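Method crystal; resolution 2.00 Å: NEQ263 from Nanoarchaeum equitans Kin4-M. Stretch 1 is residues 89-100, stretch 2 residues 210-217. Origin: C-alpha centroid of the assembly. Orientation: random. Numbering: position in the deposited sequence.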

# COMPACT_ATOMS: atom_id res chain seq x y z
N GLU B 89 41.49 -18.51 27.37
CA GLU B 89 40.53 -18.11 26.36
C GLU B 89 40.58 -18.81 25.02
O GLU B 89 39.81 -19.75 24.78
N ASP B 90 41.49 -18.37 24.16
CA ASP B 90 41.39 -18.55 22.71
C ASP B 90 40.15 -17.78 22.25
O ASP B 90 39.12 -18.38 21.91
CB ASP B 90 41.35 -20.03 22.30
CG ASP B 90 41.32 -20.21 20.79
OD1 ASP B 90 41.62 -19.25 20.05
OD2 ASP B 90 41.00 -21.33 20.34
N TYR B 91 40.27 -16.46 22.24
CA TYR B 91 39.13 -15.58 21.96
C TYR B 91 38.93 -15.32 20.47
O TYR B 91 39.89 -15.11 19.73
CB TYR B 91 39.29 -14.26 22.72
CG TYR B 91 39.07 -14.40 24.21
CD1 TYR B 91 37.79 -14.37 24.75
CD2 TYR B 91 40.14 -14.55 25.08
CE1 TYR B 91 37.58 -14.50 26.11
CE2 TYR B 91 39.94 -14.68 26.44
CZ TYR B 91 38.66 -14.66 26.95
OH TYR B 91 38.45 -14.78 28.30
N ARG B 92 37.67 -15.35 20.05
CA ARG B 92 37.33 -15.21 18.64
C ARG B 92 36.27 -14.14 18.41
O ARG B 92 35.30 -14.05 19.17
CB ARG B 92 36.81 -16.54 18.08
CG ARG B 92 37.78 -17.70 18.22
CD ARG B 92 39.01 -17.49 17.35
NE ARG B 92 39.97 -18.58 17.50
CZ ARG B 92 39.88 -19.75 16.87
NH1 ARG B 92 38.87 -19.98 16.05
NH2 ARG B 92 40.79 -20.68 17.07
N ASP B 93 36.46 -13.34 17.36
CA ASP B 93 35.43 -12.43 16.89
C ASP B 93 34.17 -13.24 16.60
O ASP B 93 34.21 -14.22 15.85
CB ASP B 93 35.92 -11.72 15.62
CG ASP B 93 34.99 -10.60 15.16
OD1 ASP B 93 33.77 -10.65 15.42
OD2 ASP B 93 35.50 -9.65 14.52
N ILE B 94 33.05 -12.84 17.20
CA ILE B 94 31.80 -13.58 17.06
C ILE B 94 31.17 -13.42 15.67
O ILE B 94 30.29 -14.19 15.29
CB ILE B 94 30.76 -13.20 18.13
CG1 ILE B 94 30.41 -11.71 18.04
CG2 ILE B 94 31.26 -13.56 19.52
CD1 ILE B 94 29.13 -11.36 18.77
N ASN B 95 31.60 -12.40 14.94
CA ASN B 95 31.15 -12.22 13.56
C ASN B 95 31.82 -13.23 12.64
O ASN B 95 31.24 -13.65 11.64
CB ASN B 95 31.42 -10.79 13.08
CG ASN B 95 30.49 -9.77 13.70
OD1 ASN B 95 29.32 -10.06 13.95
ND2 ASN B 95 31.00 -8.58 13.96
N GLY B 96 33.05 -13.61 12.98
CA GLY B 96 33.79 -14.57 12.18
C GLY B 96 34.19 -14.03 10.82
O GLY B 96 34.22 -12.81 10.62
N LEU B 97 34.49 -14.93 9.90
CA LEU B 97 34.90 -14.55 8.55
C LEU B 97 34.11 -15.34 7.51
O LEU B 97 33.60 -16.42 7.79
CB LEU B 97 36.40 -14.80 8.37
CG LEU B 97 37.37 -14.08 9.31
CD1 LEU B 97 38.74 -14.72 9.26
CD2 LEU B 97 37.46 -12.62 8.94
N ALA B 98 34.02 -14.80 6.30
CA ALA B 98 33.40 -15.53 5.19
C ALA B 98 34.25 -16.73 4.81
O ALA B 98 35.48 -16.65 4.76
CB ALA B 98 33.21 -14.62 4.00
N ILE B 99 33.60 -17.86 4.54
CA ILE B 99 34.31 -19.04 4.05
C ILE B 99 34.67 -18.86 2.58
O ILE B 99 33.87 -18.38 1.78
CB ILE B 99 33.45 -20.32 4.23
CG1 ILE B 99 33.21 -20.59 5.72
CG2 ILE B 99 34.13 -21.52 3.60
CD1 ILE B 99 32.29 -21.77 6.00
N ASN B 100 35.90 -19.23 2.22
CA ASN B 100 36.35 -19.22 0.84
C ASN B 100 35.64 -20.32 0.05
O ASN B 100 35.79 -21.50 0.39
CB ASN B 100 37.86 -19.43 0.81
CG ASN B 100 38.48 -19.13 -0.55
OD1 ASN B 100 37.82 -19.21 -1.58
ND2 ASN B 100 39.76 -18.79 -0.54
N ALA B 210 30.15 -23.27 16.60
CA ALA B 210 29.93 -24.29 15.59
C ALA B 210 31.10 -24.39 14.61
O ALA B 210 31.52 -25.49 14.24
CB ALA B 210 28.64 -24.02 14.84
N GLU B 211 31.61 -23.24 14.18
CA GLU B 211 32.75 -23.20 13.26
C GLU B 211 34.01 -23.74 13.91
O GLU B 211 34.84 -24.37 13.25
CB GLU B 211 32.99 -21.77 12.77
CG GLU B 211 31.96 -21.26 11.77
CD GLU B 211 32.16 -19.80 11.44
OE1 GLU B 211 32.81 -19.09 12.25
OE2 GLU B 211 31.68 -19.35 10.38
N TYR B 212 34.17 -23.48 15.21
CA TYR B 212 35.30 -24.01 15.96
C TYR B 212 35.22 -25.53 16.04
O TYR B 212 36.19 -26.22 15.74
CB TYR B 212 35.34 -23.41 17.37
CG TYR B 212 36.37 -24.04 18.27
CD1 TYR B 212 37.71 -23.70 18.17
CD2 TYR B 212 36.00 -24.97 19.23
CE1 TYR B 212 38.66 -24.28 18.99
CE2 TYR B 212 36.95 -25.56 20.06
CZ TYR B 212 38.27 -25.21 19.93
OH TYR B 212 39.21 -25.79 20.75
N LEU B 213 34.06 -26.04 16.44
CA LEU B 213 33.87 -27.48 16.59
C LEU B 213 33.99 -28.22 15.26
O LEU B 213 34.61 -29.28 15.19
CB LEU B 213 32.51 -27.76 17.23
CG LEU B 213 32.32 -27.33 18.69
CD1 LEU B 213 30.93 -27.68 19.20
CD2 LEU B 213 33.38 -27.99 19.56
N ALA B 214 33.41 -27.66 14.20
CA ALA B 214 33.37 -28.34 12.91
C ALA B 214 34.67 -28.25 12.13
O ALA B 214 35.11 -29.23 11.52
CB ALA B 214 32.22 -27.79 12.07
N PHE B 215 35.29 -27.07 12.13
CA PHE B 215 36.42 -26.81 11.24
C PHE B 215 37.78 -26.77 11.94
O PHE B 215 38.81 -26.74 11.27
CB PHE B 215 36.16 -25.52 10.45
CG PHE B 215 34.87 -25.54 9.67
CD1 PHE B 215 34.46 -26.70 9.03
CD2 PHE B 215 34.07 -24.41 9.61
CE1 PHE B 215 33.27 -26.73 8.32
CE2 PHE B 215 32.87 -24.44 8.91
CZ PHE B 215 32.47 -25.60 8.26
N GLU B 216 37.78 -26.78 13.27
CA GLU B 216 39.02 -26.89 14.02
C GLU B 216 39.13 -28.24 14.74
O GLU B 216 40.21 -28.81 14.83
CB GLU B 216 39.17 -25.74 15.03
CG GLU B 216 39.59 -24.41 14.42
CD GLU B 216 40.52 -23.63 15.32
OE1 GLU B 216 40.93 -24.17 16.37
OE2 GLU B 216 40.85 -22.47 14.99
N LYS B 217 38.00 -28.73 15.23
CA LYS B 217 37.98 -30.02 15.91
C LYS B 217 37.45 -31.12 15.00
O LYS B 217 37.23 -32.25 15.44
CB LYS B 217 37.17 -29.94 17.21
CG LYS B 217 37.63 -28.85 18.16
CD LYS B 217 39.11 -28.97 18.49
CE LYS B 217 39.41 -30.22 19.31
NZ LYS B 217 40.88 -30.38 19.57
O HOH W 1 34.55 -17.69 10.93

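Segments far apart in sequence often meet mainly through side chains, and NEQ263 offers a compact example. The first stretch has a short strand at residues 91-93, then turns through Ile-94 and Asn-95; the second includes helical residues 210-215, part of a helix that begins earlier in the chain. Tyr-212 O receives backbone hydrogen bonds from both Glu-216 N (3.0 Å) and Lys-217 N (3.1 Å). The backbones stay well apart: even the nearest alpha carbons, Arg-92 CA and Tyr-212 CA, are 9.4 Å from each other, and the contact buries 251 Å² in all.

Side chains span the gap. Arg-92 has the largest area covered by the other stretch, 52 Å², its CA-to-CB bond directed toward the helix and its guanidinium held between two carboxylates. Glu-216 OE2 lies near the guanidinium plane, 2.7 Å from Arg-92 NH2 in a salt bridge, with a weak second hydrogen bond from Arg-92 NH1 at 3.4 Å. From its own stretch, Asp-90 OD1 accepts a hydrogen bond from Arg-92 NE at 3.1 Å, a second salt bridge that helps fix the arginine for its distant partner. Arginine suits this place because its several N-H groups can serve both acids at once. The ring of Tyr-212 packs alongside, with CD1 4.4 Å from Arg-92 NH1, which sits at the ring's edge.

Further along, a water bridges the two stretches: it accepts from Leu-97 N (2.9 Å) and donates to Glu-211 OE1 (2.6 Å), tying loop backbone to a buried carboxylate. Next to Leu-97, Gly-96 adopts a positive phi that favours glycine, and an ideal CB there would lie a tight 3.3 Å from Glu-211 OE1. An apolar contact completes the set, with Ile-99 CD1 4.0 Å from Phe-215 CE2; the buried isoleucine offers the aromatic ring a hydrocarbon surface that needs no polar partner.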